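Local coordinates for membrane lipoprotein family protein (Aeropyrum pernix, PDB 4PEV) that binds adenosine and probably delivers nucleosides to an ABC transporter as its membrane-anchored solute-binding lipoprotein, at residues E241-L244 with V250-G253; G261-V266 with A283-Y288; E344-A347 with Q351-E354. One frame throughout, in Å; residues are numbered along the deposited sequence.

In the fold
Contacts 1, 2 and 3 follow one another in the chain and all lie in one lobe of the two-lobed protein, with contact 2 between the other two. Contacts 1 and 2 have centres about 11 Å apart and share a border: Phe251 CD1 lies 3.6 Å from Val266 CG2, where helix 258-271, the next element after strand 248-254, packs back on it. Contact 2 meets contact 3, its centre about 13 Å away, with Trp287 O 3.7 Å from Leu352 CD1. The outer two do not touch, their nearest atoms being about 16 Å apart. Contact 2 comes nearest to the ligand, the Gln285 side chain being about 7 Å from adenosine, against about 13 Å for Phe251.

Contact 1: residues E241-L244 with V250-G253; sequences EQML and VFYG
The first torsion of Phe251 sets its CG beside the backbone N and anti to the carbonyl carbon (chi1 -79°), which sends the ring toward helix 233-245, where Met243 and Leu244 receive it. In Met243, a selenomethionine, the chain bends at its third torsion (chi3 79°). That bend carries the terminal methyl to the ring. Two separate points of this side chain therefore reach the same ring carbon: CE of Met243 is 3.8 Å from CE2 of Phe251, and CB of Met243 is also 3.8 Å from that CE2. The two side chains slide past each other in opposite directions, so the touch is alongside.

Leu244 meets Phe251 differently, crossing it at about a right angle. Its branch carbon CG is 3.9 Å from CZ of Phe251, and its CD2 lies 4.1 Å from CE1 of the same ring. The coordinates place Leu244 CG and Met243 CE on opposite sides of the ring's mean plane, though both approach obliquely. No hydrogen bond joins the two segments, and the evidence is that of purely apolar packing.

Helix 233-245 connects the parallel strands 222-226 and 248-254 of the mixed sheet, a beta-alpha-beta crossover passing strand 186-191, which lies between them. Met243 also touches Val190 on strand 186-191, while Met262 and Val266 of helix 258-271 reach Phe251.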
ATOM      1  N   GLU C 241      -9.505   3.080 -17.646  1.00 35.71           N
ATOM      2  CA  GLU C 241     -10.403   3.635 -18.672  1.00 37.07           C
ATOM      3  C   GLU C 241     -11.609   2.748 -18.938  1.00 36.78           C
ATOM      4  O   GLU C 241     -12.709   3.249 -19.176  1.00 34.76           O
ATOM      5  CB  GLU C 241      -9.669   3.830 -19.987  1.00 39.94           C
ATOM      6  CG  GLU C 241      -8.738   5.021 -20.024  1.00 43.10           C
ATOM      7  CD  GLU C 241      -7.759   4.954 -21.187  1.00 47.12           C
ATOM      8  OE1 GLU C 241      -7.827   3.997 -22.000  1.00 48.46           O
ATOM      9  OE2 GLU C 241      -6.903   5.861 -21.277  1.00 50.25           O
ATOM     10  N   GLN C 242     -11.387   1.435 -18.941  1.00 38.83           N
ATOM     11  CA  GLN C 242     -12.480   0.475 -19.027  1.00 41.40           C
ATOM     12  C   GLN C 242     -13.418   0.668 -17.864  1.00 39.87           C
ATOM     13  O   GLN C 242     -14.621   0.828 -18.067  1.00 42.01           O
ATOM     14  CB  GLN C 242     -11.971  -0.965 -19.041  1.00 46.65           C
ATOM     15  CG  GLN C 242     -12.216  -1.671 -20.365  1.00 52.29           C
ATOM     16  CD  GLN C 242     -11.184  -2.744 -20.661  1.00 58.30           C
ATOM     17  OE1 GLN C 242     -11.522  -3.917 -20.862  1.00 62.38           O
ATOM     18  NE2 GLN C 242      -9.913  -2.349 -20.692  1.00 58.57           N
HETATM   19  N   MSE C 243     -12.857   0.688 -16.654  1.00 37.25           N
HETATM   20  CA  MSE C 243     -13.645   0.856 -15.422  1.00 36.57           C
HETATM   21  C   MSE C 243     -14.482   2.111 -15.374  1.00 34.58           C
HETATM   22  O   MSE C 243     -15.589   2.105 -14.855  1.00 32.68           O
HETATM   23  CB  MSE C 243     -12.712   0.804 -14.223  1.00 37.40           C
HETATM   24  CG  MSE C 243     -12.634  -0.625 -13.714  1.00 39.15           C
HETATM   25 SE   MSE C 243     -10.921  -0.935 -12.794  1.00 43.78          SE
HETATM   26  CE  MSE C 243     -11.249  -0.110 -11.034  1.00 41.48           C
ATOM     27  N   LEU C 244     -13.964   3.200 -15.917  1.00 35.40           N
ATOM     28  CA  LEU C 244     -14.721   4.436 -16.024  1.00 36.16           C
ATOM     29  C   LEU C 244     -16.013   4.220 -16.774  1.00 37.11           C
ATOM     30  O   LEU C 244     -17.042   4.761 -16.396  1.00 39.99           O
ATOM     31  CB  LEU C 244     -13.885   5.513 -16.713  1.00 36.65           C
ATOM     32  CG  LEU C 244     -12.994   6.264 -15.716  1.00 36.93           C
ATOM     33  CD1 LEU C 244     -11.696   6.771 -16.326  1.00 36.52           C
ATOM     34  CD2 LEU C 244     -13.798   7.394 -15.087  1.00 36.43           C
ATOM     35  N   VAL C 250     -14.572   6.159  -8.160  1.00 24.24           N
ATOM     36  CA  VAL C 250     -13.592   6.298  -7.113  1.00 24.28           C
ATOM     37  C   VAL C 250     -12.623   5.139  -7.230  1.00 24.25           C
ATOM     38  O   VAL C 250     -13.040   3.976  -7.245  1.00 24.18           O
ATOM     39  CB  VAL C 250     -14.261   6.266  -5.750  1.00 25.19           C
ATOM     40  CG1 VAL C 250     -13.232   6.535  -4.657  1.00 25.99           C
ATOM     41  CG2 VAL C 250     -15.396   7.286  -5.715  1.00 25.51           C
ATOM     42  N   PHE C 251     -11.334   5.467  -7.282  1.00 24.23           N
ATOM     43  CA  PHE C 251     -10.299   4.550  -7.737  1.00 24.24           C
ATOM     44  C   PHE C 251      -9.167   4.375  -6.744  1.00 25.33           C
ATOM     45  O   PHE C 251      -8.277   5.224  -6.686  1.00 25.35           O
ATOM     46  CB  PHE C 251      -9.685   5.101  -9.008  1.00 24.14           C
ATOM     47  CG  PHE C 251     -10.496   4.855 -10.219  1.00 23.67           C
ATOM     48  CD1 PHE C 251     -11.446   5.764 -10.613  1.00 23.49           C
ATOM     49  CD2 PHE C 251     -10.292   3.718 -10.968  1.00 23.82           C
ATOM     50  CE1 PHE C 251     -12.188   5.556 -11.747  1.00 24.07           C
ATOM     51  CE2 PHE C 251     -11.038   3.485 -12.096  1.00 24.55           C
ATOM     52  CZ  PHE C 251     -11.993   4.410 -12.492  1.00 24.61           C
ATOM     53  N   TYR C 252      -9.167   3.258  -6.014  1.00 25.81           N
ATOM     54  CA  TYR C 252      -8.099   2.943  -5.052  1.00 25.46           C
ATOM     55  C   TYR C 252      -6.901   2.309  -5.737  1.00 26.22           C
ATOM     56  O   TYR C 252      -7.027   1.280  -6.394  1.00 27.98           O
ATOM     57  CB  TYR C 252      -8.640   1.985  -3.992  1.00 24.63           C
ATOM     58  CG  TYR C 252      -7.753   1.721  -2.818  1.00 23.84           C
ATOM     59  CD1 TYR C 252      -6.791   2.635  -2.402  1.00 24.42           C
ATOM     60  CD2 TYR C 252      -7.928   0.564  -2.066  1.00 24.96           C
ATOM     61  CE1 TYR C 252      -6.001   2.375  -1.288  1.00 25.32           C
ATOM     62  CE2 TYR C 252      -7.156   0.292  -0.943  1.00 24.58           C
ATOM     63  CZ  TYR C 252      -6.195   1.194  -0.559  1.00 24.94           C
ATOM     64  OH  TYR C 252      -5.430   0.909   0.545  1.00 25.48           O
ATOM     65  N   GLY C 253      -5.728   2.896  -5.556  1.00 26.94           N
ATOM     66  CA  GLY C 253      -4.518   2.404  -6.221  1.00 27.10           C
ATOM     67  C   GLY C 253      -3.767   1.379  -5.412  1.00 26.57           C
ATOM     68  O   GLY C 253      -3.098   1.721  -4.461  1.00 26.84           O
TER

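Contact 2: residues G261-V266 with A283-Y288; sequences GMFNAV and ASQEWY
Phe263, the first residue of helix segment 261-266 to touch the loop, meets both Tyr288 and Gln285. Its CD2 lies 3.7 Å from CD2 of Tyr288, and its CB is 3.8 Å from CE2 of that same tyrosine. The ring centroids are 5.7 Å apart and the rings meet obliquely. At its far end Phe263 presents its edge to the amide of Gln285, CZ of Phe263 being 3.7 Å from OE1 of Gln285. Ring and amide planes stand 71° apart. That amide oxygen is held by Gln281 N, which fixes it beside the ring. The Gln285 side chain lies about 6 Å from that of adenosine-binding Asp282, just behind the pocket.

Asn264 comes next and supplies the polar half of the contact. Its OD1 accepts a hydrogen bond from OH of Tyr288 at 2.8 Å. The donor lies in the carbonyl plane on a lone pair, at a C=O...donor angle of 110°. Tyr288 reaches this far because its CG stands opposite the backbone N (chi1 -177°). A phenylalanine in place of Tyr288 would probably keep the ring packing but leave Asn264 OD1 without this donor and its amide more able to turn.

Helix 258-271 thus packs against the loop that leaves strand 277-282, while His259 meets Phe263 edge-to-face. Beyond the loop, Trp287 rests on Ala346 of helix 336-348, and Asn264 touches Lys237 of helix 233-245.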
ATOM      1  N   GLY C 261      -0.612   4.949 -13.837  1.00 26.28           N
ATOM      2  CA  GLY C 261      -1.481   4.998 -15.008  1.00 25.66           C
ATOM      3  C   GLY C 261      -2.917   5.228 -14.595  1.00 25.74           C
ATOM      4  O   GLY C 261      -3.639   5.993 -15.220  1.00 26.50           O
HETATM    5  N   MSE C 262      -3.342   4.566 -13.535  1.00 25.25           N
HETATM    6  CA  MSE C 262      -4.676   4.798 -13.017  1.00 26.20           C
HETATM    7  C   MSE C 262      -4.888   6.269 -12.752  1.00 24.74           C
HETATM    8  O   MSE C 262      -5.889   6.829 -13.171  1.00 23.46           O
HETATM    9  CB  MSE C 262      -4.843   3.990 -11.738  1.00 27.34           C
HETATM   10  CG  MSE C 262      -6.270   3.992 -11.233  1.00 28.66           C
HETATM   11 SE   MSE C 262      -6.233   3.483  -9.333  1.00 31.90          SE
HETATM   12  CE  MSE C 262      -5.605   5.171  -8.515  1.00 31.49           C
ATOM     13  N   PHE C 263      -3.942   6.897 -12.054  1.00 24.56           N
ATOM     14  CA  PHE C 263      -4.014   8.319 -11.739  1.00 24.30           C
ATOM     15  C   PHE C 263      -4.194   9.130 -12.995  1.00 25.15           C
ATOM     16  O   PHE C 263      -4.995  10.069 -13.027  1.00 25.82           O
ATOM     17  CB  PHE C 263      -2.733   8.823 -11.091  1.00 24.00           C
ATOM     18  CG  PHE C 263      -2.517   8.362  -9.682  1.00 24.20           C
ATOM     19  CD1 PHE C 263      -3.575   8.037  -8.848  1.00 24.14           C
ATOM     20  CD2 PHE C 263      -1.225   8.327  -9.163  1.00 24.11           C
ATOM     21  CE1 PHE C 263      -3.338   7.637  -7.540  1.00 24.80           C
ATOM     22  CE2 PHE C 263      -0.984   7.945  -7.856  1.00 23.94           C
ATOM     23  CZ  PHE C 263      -2.038   7.592  -7.043  1.00 24.40           C
ATOM     24  N   ASN C 264      -3.437   8.784 -14.026  1.00 25.35           N
ATOM     25  CA  ASN C 264      -3.514   9.521 -15.271  1.00 26.39           C
ATOM     26  C   ASN C 264      -4.838   9.335 -15.985  1.00 26.90           C
ATOM     27  O   ASN C 264      -5.298  10.241 -16.641  1.00 27.74           O
ATOM     28  CB  ASN C 264      -2.340   9.179 -16.169  1.00 26.68           C
ATOM     29  CG  ASN C 264      -1.022   9.635 -15.579  1.00 27.06           C
ATOM     30  OD1 ASN C 264      -0.939  10.652 -14.897  1.00 27.40           O
ATOM     31  ND2 ASN C 264       0.017   8.878 -15.843  1.00 28.75           N
ATOM     32  N   ALA C 265      -5.466   8.181 -15.824  1.00 28.25           N
ATOM     33  CA  ALA C 265      -6.765   7.925 -16.429  1.00 29.03           C
ATOM     34  C   ALA C 265      -7.870   8.783 -15.794  1.00 29.85           C
ATOM     35  O   ALA C 265      -8.778   9.274 -16.498  1.00 28.96           O
ATOM     36  CB  ALA C 265      -7.107   6.449 -16.309  1.00 29.42           C
ATOM     37  N   VAL C 266      -7.778   8.957 -14.474  1.00 29.50           N
ATOM     38  CA  VAL C 266      -8.742   9.751 -13.708  1.00 29.90           C
ATOM     39  C   VAL C 266      -8.546  11.247 -14.001  1.00 30.71           C
ATOM     40  O   VAL C 266      -9.513  12.010 -13.988  1.00 31.47           O
ATOM     41  CB  VAL C 266      -8.644   9.443 -12.179  1.00 30.13           C
ATOM     42  CG1 VAL C 266      -9.611  10.286 -11.352  1.00 29.89           C
ATOM     43  CG2 VAL C 266      -8.889   7.966 -11.917  1.00 29.71           C
ATOM     44  N   ALA C 283       2.830   5.542   0.038  1.00 28.16           N
ATOM     45  CA  ALA C 283       3.126   6.919   0.428  1.00 29.81           C
ATOM     46  C   ALA C 283       1.855   7.735   0.260  1.00 30.18           C
ATOM     47  O   ALA C 283       0.855   7.235  -0.275  1.00 31.72           O
ATOM     48  CB  ALA C 283       4.237   7.506  -0.421  1.00 29.61           C
ATOM     49  N   SER C 284       1.882   8.968   0.758  1.00 28.45           N
ATOM     50  CA  SER C 284       0.870   9.953   0.396  1.00 27.93           C
ATOM     51  C   SER C 284       1.227  10.417  -1.004  1.00 26.60           C
ATOM     52  O   SER C 284       2.295  11.005  -1.199  1.00 24.76           O
ATOM     53  CB  SER C 284       0.852  11.162   1.350  1.00 27.71           C
ATOM     54  OG  SER C 284       0.697  12.397   0.638  1.00 25.97           O
ATOM     55  N   GLN C 285       0.321  10.179  -1.949  1.00 25.71           N
ATOM     56  CA  GLN C 285       0.576  10.487  -3.350  1.00 27.13           C
ATOM     57  C   GLN C 285      -0.266  11.656  -3.886  1.00 26.91           C
ATOM     58  O   GLN C 285      -0.326  11.866  -5.096  1.00 25.39           O
ATOM     59  CB  GLN C 285       0.353   9.230  -4.189  1.00 27.44           C
ATOM     60  CG  GLN C 285       1.286   8.093  -3.811  1.00 28.28           C
ATOM     61  CD  GLN C 285       0.935   6.798  -4.513  1.00 28.86           C
ATOM     62  OE1 GLN C 285      -0.102   6.197  -4.254  1.00 30.02           O
ATOM     63  NE2 GLN C 285       1.798   6.363  -5.402  1.00 29.79           N
ATOM     64  N   GLU C 286      -0.880  12.422  -2.979  1.00 27.26           N
ATOM     65  CA  GLU C 286      -1.794  13.500  -3.358  1.00 28.43           C
ATOM     66  C   GLU C 286      -1.086  14.520  -4.229  1.00 28.12           C
ATOM     67  O   GLU C 286      -1.649  15.054  -5.187  1.00 29.04           O
ATOM     68  CB  GLU C 286      -2.379  14.182  -2.108  1.00 30.66           C
ATOM     69  CG  GLU C 286      -3.461  13.370  -1.376  1.00 32.59           C
ATOM     70  CD  GLU C 286      -2.938  12.435  -0.296  1.00 32.70           C
ATOM     71  OE1 GLU C 286      -1.834  11.874  -0.452  1.00 34.48           O
ATOM     72  OE2 GLU C 286      -3.657  12.238   0.703  1.00 33.25           O
ATOM     73  N   TRP C 287       0.168  14.777  -3.887  1.00 27.56           N
ATOM     74  CA  TRP C 287       1.018  15.713  -4.625  1.00 27.15           C
ATOM     75  C   TRP C 287       1.070  15.449  -6.119  1.00 26.72           C
ATOM     76  O   TRP C 287       1.339  16.361  -6.882  1.00 26.85           O
ATOM     77  CB  TRP C 287       2.451  15.685  -4.058  1.00 27.32           C
ATOM     78  CG  TRP C 287       3.128  14.383  -4.256  1.00 26.96           C
ATOM     79  CD1 TRP C 287       3.174  13.355  -3.386  1.00 25.88           C
ATOM     80  CD2 TRP C 287       3.819  13.954  -5.435  1.00 27.64           C
ATOM     81  NE1 TRP C 287       3.855  12.309  -3.939  1.00 26.79           N
ATOM     82  CE2 TRP C 287       4.266  12.654  -5.196  1.00 26.47           C
ATOM     83  CE3 TRP C 287       4.112  14.564  -6.672  1.00 29.44           C
ATOM     84  CZ2 TRP C 287       4.989  11.933  -6.133  1.00 27.29           C
ATOM     85  CZ3 TRP C 287       4.828  13.855  -7.608  1.00 28.72           C
ATOM     86  CH2 TRP C 287       5.261  12.544  -7.333  1.00 28.69           C
ATOM     87  N   TYR C 288       0.848  14.209  -6.543  1.00 28.22           N
ATOM     88  CA  TYR C 288       0.954  13.886  -7.969  1.00 30.95           C
ATOM     89  C   TYR C 288      -0.118  14.653  -8.777  1.00 32.43           C
ATOM     90  O   TYR C 288       0.186  15.246  -9.816  1.00 32.77           O
ATOM     91  CB  TYR C 288       0.918  12.362  -8.205  1.00 29.95           C
ATOM     92  CG  TYR C 288       1.089  11.938  -9.657  1.00 29.18           C
ATOM     93  CD1 TYR C 288       2.349  11.866 -10.245  1.00 28.50           C
ATOM     94  CD2 TYR C 288      -0.015  11.603 -10.435  1.00 29.40           C
ATOM     95  CE1 TYR C 288       2.505  11.479 -11.566  1.00 28.22           C
ATOM     96  CE2 TYR C 288       0.127  11.218 -11.758  1.00 29.90           C
ATOM     97  CZ  TYR C 288       1.389  11.156 -12.321  1.00 29.57           C
ATOM     98  OH  TYR C 288       1.512  10.768 -13.641  1.00 30.28           O
TER

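Contact 3: residues E344-A347 with Q351-E354; sequences EIAA and QLPE
Gln351 opens the loop segment by turning its backbone back onto the end of helix 336-348. Its N donates to O of Ala346 at 3.0 Å, but the N-H...O angle of 130° marks the bond as weak. The side chain adds a looser touch, CG of Gln351 lying 4.3 Å from CB of Ala346.

Leu352 follows and carries the apolar part. Its CB is 3.6 Å from the carbonyl O of Ala346, and 4.1 Å from CB of the same alanine. With CG anti to the backbone N (chi1 -177°), the leucine sends one methyl on to the next residue of the helix: CD2 of Leu352 is 4.1 Å from CB of Ala347. Ala346 thus meets the root of the leucine and Ala347 one of its methyls. Trp287 touches both Ala346 and Leu352, tying this end to the loop after strand 277-282.

A bond from an amide five residues downstream to a helix carbonyl, with Ala346 and Gln351 as its ends, has the 6→1 spacing of a Schellman motif. The geometry is consistent with a C-terminal cap of this kind, although this single weak bond does not establish it.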
ATOM      1  N   GLU C 344       6.954  18.156  -0.158  1.00 33.79           N
ATOM      2  CA  GLU C 344       8.307  18.725  -0.004  1.00 35.32           C
ATOM      3  C   GLU C 344       9.337  17.842  -0.714  1.00 34.84           C
ATOM      4  O   GLU C 344      10.156  18.333  -1.479  1.00 34.48           O
ATOM      5  CB  GLU C 344       8.687  18.881   1.488  1.00 38.36           C
ATOM      6  CG  GLU C 344       7.931  20.004   2.225  1.00 41.95           C
ATOM      7  CD  GLU C 344       7.955  19.920   3.767  1.00 44.27           C
ATOM      8  OE1 GLU C 344       8.750  19.133   4.341  1.00 46.33           O
ATOM      9  OE2 GLU C 344       7.177  20.673   4.415  1.00 43.57           O
ATOM     10  N   ILE C 345       9.291  16.539  -0.470  1.00 33.38           N
ATOM     11  CA  ILE C 345      10.175  15.615  -1.175  1.00 33.16           C
ATOM     12  C   ILE C 345      10.123  15.786  -2.707  1.00 32.90           C
ATOM     13  O   ILE C 345      11.160  15.943  -3.345  1.00 32.49           O
ATOM     14  CB  ILE C 345       9.855  14.152  -0.795  1.00 32.64           C
ATOM     15  CG1 ILE C 345      10.410  13.856   0.587  1.00 32.78           C
ATOM     16  CG2 ILE C 345      10.439  13.168  -1.803  1.00 32.75           C
ATOM     17  CD1 ILE C 345       9.812  12.627   1.229  1.00 33.03           C
ATOM     18  N   ALA C 346       8.923  15.744  -3.284  1.00 32.96           N
ATOM     19  CA  ALA C 346       8.747  15.835  -4.740  1.00 33.26           C
ATOM     20  C   ALA C 346       9.080  17.233  -5.252  1.00 35.07           C
ATOM     21  O   ALA C 346       9.510  17.394  -6.391  1.00 35.55           O
ATOM     22  CB  ALA C 346       7.329  15.450  -5.147  1.00 32.80           C
ATOM     23  N   ALA C 347       8.875  18.244  -4.418  1.00 37.52           N
ATOM     24  CA  ALA C 347       9.309  19.591  -4.763  1.00 39.82           C
ATOM     25  C   ALA C 347      10.817  19.569  -4.926  1.00 39.64           C
ATOM     26  O   ALA C 347      11.323  19.739  -6.033  1.00 42.72           O
ATOM     27  CB  ALA C 347       8.886  20.601  -3.702  1.00 40.40           C
ATOM     28  N   GLN C 351      10.102  16.616  -9.237  1.00 43.11           N
ATOM     29  CA  GLN C 351       9.031  15.862  -9.899  1.00 44.46           C
ATOM     30  C   GLN C 351       7.605  16.216  -9.393  1.00 41.88           C
ATOM     31  O   GLN C 351       6.657  15.466  -9.600  1.00 38.32           O
ATOM     32  CB  GLN C 351       9.328  14.355  -9.871  1.00 46.53           C
ATOM     33  CG  GLN C 351       9.287  13.705  -8.507  1.00 48.84           C
ATOM     34  CD  GLN C 351       9.555  12.204  -8.572  1.00 50.38           C
ATOM     35  OE1 GLN C 351       9.135  11.514  -9.509  1.00 50.89           O
ATOM     36  NE2 GLN C 351      10.233  11.687  -7.560  1.00 48.74           N
ATOM     37  N   LEU C 352       7.471  17.388  -8.775  1.00 40.30           N
ATOM     38  CA  LEU C 352       6.180  17.949  -8.438  1.00 40.13           C
ATOM     39  C   LEU C 352       5.681  18.744  -9.638  1.00 43.16           C
ATOM     40  O   LEU C 352       6.460  19.466 -10.251  1.00 41.99           O
ATOM     41  CB  LEU C 352       6.324  18.883  -7.247  1.00 39.54           C
ATOM     42  CG  LEU C 352       5.037  19.518  -6.703  1.00 38.33           C
ATOM     43  CD1 LEU C 352       4.155  18.517  -5.958  1.00 36.21           C
ATOM     44  CD2 LEU C 352       5.414  20.662  -5.787  1.00 37.97           C
ATOM     45  N   PRO C 353       4.382  18.641  -9.975  1.00 47.03           N
ATOM     46  CA  PRO C 353       3.910  19.346 -11.172  1.00 49.91           C
ATOM     47  C   PRO C 353       4.066  20.864 -11.137  1.00 52.22           C
ATOM     48  O   PRO C 353       4.176  21.474 -10.062  1.00 54.32           O
ATOM     49  CB  PRO C 353       2.426  18.966 -11.248  1.00 49.11           C
ATOM     50  CG  PRO C 353       2.347  17.652 -10.548  1.00 49.18           C
ATOM     51  CD  PRO C 353       3.335  17.764  -9.422  1.00 49.00           C
ATOM     52  N   GLU C 354       4.059  21.454 -12.328  1.00 53.53           N
ATOM     53  CA  GLU C 354       4.253  22.883 -12.499  1.00 54.51           C
ATOM     54  C   GLU C 354       3.224  23.681 -11.707  1.00 51.68           C
ATOM     55  O   GLU C 354       2.110  23.218 -11.475  1.00 50.44           O
ATOM     56  CB  GLU C 354       4.160  23.236 -13.984  1.00 59.18           C
ATOM     57  CG  GLU C 354       4.784  24.573 -14.362  1.00 64.18           C
ATOM     58  CD  GLU C 354       4.811  24.792 -15.872  1.00 68.32           C
ATOM     59  OE1 GLU C 354       4.278  25.827 -16.337  1.00 67.76           O
ATOM     60  OE2 GLU C 354       5.347  23.917 -16.596  1.00 66.65           O
TER